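Local coordinates for protein 2-C-methyl-D-erythritol 4-phosphate cytidylyltransferase (Anaerococcus prevotii, PDB 4KT7) that probably transfers a cytidylyl group from CTP to 2-C-methyl-D-erythritol 4-phosphate, releasing diphosphate, in the non-mevalonate route to isoprenoids, at residues F9-G20 against I53-D64. Residues are numbered along the deposited sequence; the frame is centred on the assembly and turned at random.
Sequences FISAIITAAGSG and IDEIILVIRKDD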
loop_
_atom_site.group_PDB
_atom_site.type_symbol
_atom_site.label_atom_id
_atom_site.label_comp_id
_atom_site.label_asym_id
_atom_site.label_seq_id
_atom_site.Cartn_x
_atom_site.Cartn_y
_atom_site.Cartn_z
ATOM N N PHE A 9 10.774 20.966 -25.739
ATOM C CA PHE A 9 11.092 21.567 -24.448
ATOM C C PHE A 9 10.303 20.851 -23.349
ATOM O O PHE A 9 9.075 20.734 -23.444
ATOM C CB PHE A 9 10.677 23.037 -24.520
ATOM C CG PHE A 9 11.146 23.885 -23.374
ATOM C CD1 PHE A 9 10.551 23.795 -22.133
ATOM C CD2 PHE A 9 12.137 24.841 -23.568
ATOM C CE1 PHE A 9 10.966 24.604 -21.092
ATOM C CE2 PHE A 9 12.549 25.661 -22.523
ATOM C CZ PHE A 9 11.961 25.538 -21.290
ATOM N N ILE A 10 11.002 20.392 -22.307
ATOM C CA ILE A 10 10.369 19.656 -21.203
ATOM C C ILE A 10 10.377 20.494 -19.921
ATOM O O ILE A 10 11.420 21.034 -19.527
ATOM C CB ILE A 10 11.090 18.297 -20.928
ATOM C CG1 ILE A 10 11.128 17.436 -22.200
ATOM C CG2 ILE A 10 10.415 17.546 -19.767
ATOM C CD1 ILE A 10 11.923 16.129 -22.066
ATOM N N SER A 11 9.213 20.626 -19.282
ATOM C CA SER A 11 9.128 21.325 -17.991
ATOM C C SER A 11 8.821 20.330 -16.883
ATOM O O SER A 11 8.145 19.327 -17.122
ATOM C CB SER A 11 8.007 22.363 -18.001
ATOM O OG SER A 11 8.170 23.279 -19.063
ATOM N N ALA A 12 9.319 20.597 -15.672
ATOM C CA ALA A 12 8.932 19.795 -14.510
ATOM C C ALA A 12 8.294 20.700 -13.476
ATOM O O ALA A 12 8.778 21.815 -13.232
ATOM C CB ALA A 12 10.123 19.055 -13.917
ATOM N N ILE A 13 7.192 20.220 -12.905
ATOM C CA ILE A 13 6.476 20.897 -11.844
ATOM C C ILE A 13 6.617 20.040 -10.585
ATOM O O ILE A 13 6.122 18.915 -10.547
ATOM C CB ILE A 13 4.971 21.025 -12.206
ATOM C CG1 ILE A 13 4.787 21.951 -13.413
ATOM C CG2 ILE A 13 4.166 21.541 -11.027
ATOM C CD1 ILE A 13 3.334 22.064 -13.893
ATOM N N ILE A 14 7.314 20.562 -9.571
ATOM C CA ILE A 14 7.497 19.870 -8.293
ATOM C C ILE A 14 6.561 20.501 -7.267
ATOM O O ILE A 14 6.718 21.681 -6.920
ATOM C CB ILE A 14 8.923 20.060 -7.743
ATOM C CG1 ILE A 14 9.991 19.626 -8.759
ATOM C CG2 ILE A 14 9.080 19.300 -6.438
ATOM C CD1 ILE A 14 9.949 18.158 -9.099
ATOM N N THR A 15 5.581 19.755 -6.771
ATOM C CA THR A 15 4.655 20.365 -5.828
ATOM C C THR A 15 5.144 20.240 -4.393
ATOM O O THR A 15 5.324 19.127 -3.872
ATOM C CB THR A 15 3.217 19.815 -5.973
ATOM O OG1 THR A 15 3.231 18.394 -5.822
ATOM C CG2 THR A 15 2.637 20.182 -7.347
ATOM N N ALA A 16 5.360 21.390 -3.755
ATOM C CA ALA A 16 5.672 21.437 -2.331
ATOM C C ALA A 16 4.735 22.402 -1.579
ATOM O O ALA A 16 5.145 23.067 -0.624
ATOM C CB ALA A 16 7.141 21.823 -2.117
ATOM N N ALA A 17 3.480 22.463 -2.003
ATOM C CA ALA A 17 2.542 23.422 -1.443
ATOM C C ALA A 17 1.407 22.735 -0.696
ATOM O O ALA A 17 0.292 23.255 -0.640
ATOM C CB ALA A 17 1.987 24.325 -2.534
ATOM N N GLY A 18 1.686 21.566 -0.130
ATOM C CA GLY A 18 0.720 20.913 0.740
ATOM C C GLY A 18 0.848 21.491 2.137
ATOM O O GLY A 18 0.426 22.623 2.393
ATOM N N SER A 19 1.437 20.716 3.044
ATOM C CA SER A 19 1.896 21.252 4.319
ATOM C C SER A 19 3.234 21.926 4.053
ATOM O O SER A 19 3.775 22.637 4.902
ATOM C CB SER A 19 2.055 20.145 5.364
ATOM O OG SER A 19 3.067 19.224 4.992
ATOM N N GLY A 20 3.758 21.689 2.855
ATOM C CA GLY A 20 4.986 22.311 2.418
ATOM C C GLY A 20 6.197 21.803 3.167
ATOM O O GLY A 20 6.373 20.598 3.351
ATOM N N ILE A 53 15.307 17.595 -18.626
ATOM C CA ILE A 53 14.314 18.565 -18.169
ATOM C C ILE A 53 14.874 19.975 -18.401
ATOM O O ILE A 53 15.983 20.276 -17.956
ATOM C CB ILE A 53 14.005 18.344 -16.678
ATOM C CG1 ILE A 53 13.269 17.002 -16.498
ATOM C CG2 ILE A 53 13.198 19.499 -16.111
ATOM C CD1 ILE A 53 13.196 16.518 -15.044
ATOM N N ASP A 54 14.125 20.832 -19.098
ATOM C CA ASP A 54 14.649 22.156 -19.470
ATOM C C ASP A 54 14.398 23.239 -18.426
ATOM O O ASP A 54 15.108 24.238 -18.389
ATOM C CB ASP A 54 14.097 22.610 -20.823
ATOM C CG ASP A 54 14.502 21.686 -21.952
ATOM O OD1 ASP A 54 15.697 21.682 -22.286
ATOM O OD2 ASP A 54 13.626 20.963 -22.497
ATOM N N GLU A 55 13.381 23.047 -17.597
ATOM C CA GLU A 55 13.085 23.997 -16.524
ATOM C C GLU A 55 12.351 23.305 -15.404
ATOM O O GLU A 55 11.658 22.311 -15.631
ATOM C CB GLU A 55 12.186 25.128 -17.024
ATOM C CG GLU A 55 10.733 24.730 -17.163
ATOM C CD GLU A 55 9.836 25.860 -17.669
ATOM O OE1 GLU A 55 10.265 27.043 -17.678
ATOM O OE2 GLU A 55 8.693 25.553 -18.065
ATOM N N ILE A 56 12.472 23.854 -14.197
ATOM C CA ILE A 56 11.827 23.275 -13.020
ATOM C C ILE A 56 11.014 24.342 -12.290
ATOM O O ILE A 56 11.552 25.392 -11.904
ATOM C CB ILE A 56 12.884 22.710 -12.038
ATOM C CG1 ILE A 56 13.726 21.611 -12.704
ATOM C CG2 ILE A 56 12.221 22.187 -10.749
ATOM C CD1 ILE A 56 14.818 21.055 -11.771
ATOM N N ILE A 57 9.729 24.061 -12.092
ATOM C CA ILE A 57 8.817 24.963 -11.387
ATOM C C ILE A 57 8.436 24.331 -10.055
ATOM O O ILE A 57 7.860 23.235 -10.026
ATOM C CB ILE A 57 7.497 25.186 -12.168
ATOM C CG1 ILE A 57 7.769 25.628 -13.605
ATOM C CG2 ILE A 57 6.624 26.216 -11.460
ATOM C CD1 ILE A 57 8.639 26.781 -13.707
ATOM N N LEU A 58 8.799 24.998 -8.962
ATOM C CA LEU A 58 8.386 24.588 -7.625
ATOM C C LEU A 58 7.086 25.279 -7.302
ATOM O O LEU A 58 6.932 26.480 -7.515
ATOM C CB LEU A 58 9.415 25.001 -6.576
ATOM C CG LEU A 58 10.701 24.191 -6.538
ATOM C CD1 LEU A 58 11.779 24.967 -5.790
ATOM C CD2 LEU A 58 10.420 22.886 -5.833
ATOM N N VAL A 59 6.132 24.536 -6.779
ATOM C CA VAL A 59 4.928 25.194 -6.314
ATOM C C VAL A 59 4.942 25.123 -4.792
ATOM O O VAL A 59 4.977 24.023 -4.209
ATOM C CB VAL A 59 3.670 24.550 -6.914
ATOM C CG1 VAL A 59 2.457 25.361 -6.549
ATOM C CG2 VAL A 59 3.788 24.465 -8.458
ATOM N N ILE A 60 4.931 26.288 -4.147
ATOM C CA ILE A 60 5.181 26.362 -2.709
ATOM C C ILE A 60 4.051 27.008 -1.911
ATOM O O ILE A 60 3.146 27.634 -2.472
ATOM C CB ILE A 60 6.474 27.146 -2.412
ATOM C CG1 ILE A 60 6.288 28.626 -2.753
ATOM C CG2 ILE A 60 7.646 26.544 -3.187
ATOM C CD1 ILE A 60 7.388 29.555 -2.188
ATOM N N ARG A 61 4.117 26.855 -0.592
ATOM C CA ARG A 61 3.296 27.658 0.296
ATOM C C ARG A 61 3.965 29.018 0.433
ATOM O O ARG A 61 5.193 29.098 0.520
ATOM C CB ARG A 61 3.205 27.000 1.671
ATOM C CG ARG A 61 2.442 25.695 1.683
ATOM C CD ARG A 61 2.394 25.119 3.092
ATOM N NE ARG A 61 2.223 26.147 4.119
ATOM C CZ ARG A 61 1.048 26.610 4.537
ATOM N NH1 ARG A 61 -0.076 26.148 4.009
ATOM N NH2 ARG A 61 1.003 27.542 5.483
ATOM N N LYS A 62 3.175 30.084 0.472
ATOM C CA LYS A 62 3.738 31.419 0.602
ATOM C C LYS A 62 4.585 31.561 1.872
ATOM O O LYS A 62 5.583 32.293 1.892
ATOM C CB LYS A 62 2.633 32.483 0.571
ATOM C CG LYS A 62 3.163 33.885 0.828
ATOM C CD LYS A 62 2.136 35.001 0.625
ATOM C CE LYS A 62 2.755 36.338 1.057
ATOM N NZ LYS A 62 2.047 37.534 0.512
ATOM N N ASP A 63 4.188 30.852 2.925
ATOM C CA ASP A 63 4.867 30.939 4.214
ATOM C C ASP A 63 6.282 30.348 4.200
ATOM O O ASP A 63 7.099 30.651 5.086
ATOM C CB ASP A 63 4.039 30.239 5.299
ATOM C CG ASP A 63 2.685 30.882 5.511
ATOM O OD1 ASP A 63 2.495 32.036 5.068
ATOM O OD2 ASP A 63 1.817 30.231 6.137
ATOM N N ASP A 64 6.559 29.497 3.213
ATOM C CA ASP A 64 7.857 28.823 3.099
ATOM C C ASP A 64 8.814 29.560 2.159
ATOM O O ASP A 64 9.906 29.058 1.870
ATOM C CB ASP A 64 7.676 27.403 2.555
ATOM C CG ASP A 64 7.108 26.428 3.578
ATOM O OD1 ASP A 64 7.363 26.577 4.793
ATOM O OD2 ASP A 64 6.424 25.474 3.149
HETATM O O HOH W 1 6.095 25.257 0.422
#
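Ile53 lays its CG2 3.8 Å from Ala12 CB, starting the seam between two neighbouring parallel strands, 10-16 and 55-60. Asp54 then grips Ile10 from both ends: its N donates to Ile10 O, and its OD2 takes the Ile10 N-H almost straight (2.7 Å, 170°) through the anti lone pair. Its CB meanwhile sits over the centre of the Phe9 ring, a CH-pi contact 3.6 Å from the centroid. Glu55 has CG between its backbone N and carbonyl carbon (chi1 77°) and runs extended to Ser11, whose OG donates to OE2 at 2.5 Å; Asp100 N also bonds OE2, and Arg80 forms a salt bridge with OE1. From here the ladder is regular, Glu55 O, Ile57 N and O, and Val59 N and O bonding in turn to Ala12, Ile14 and Ala16. Ile56 CG2 and Leu58 CD2 pack on Ile14, the latter 3.7 Å from its CB, while on the reverse face Val59 CG2 meets Ile13 CG2. After Val59 O the direct ladder ends, and a water joins Ala16 O, Arg61 N and Asp64 OD2, the last also bonded to Leu21 N. Arg61 CD lies against Gly18 O and Ser19 O of the poorly ordered glycine-containing loop, probably nucleotide-binding as in relatives. In this GT-A-like, Rossmann-type sheet, strands 105-110 and 79-83 flank the pair, helix 39-48 covers the Ile14 face, and helix 88-97 the Ile13 face.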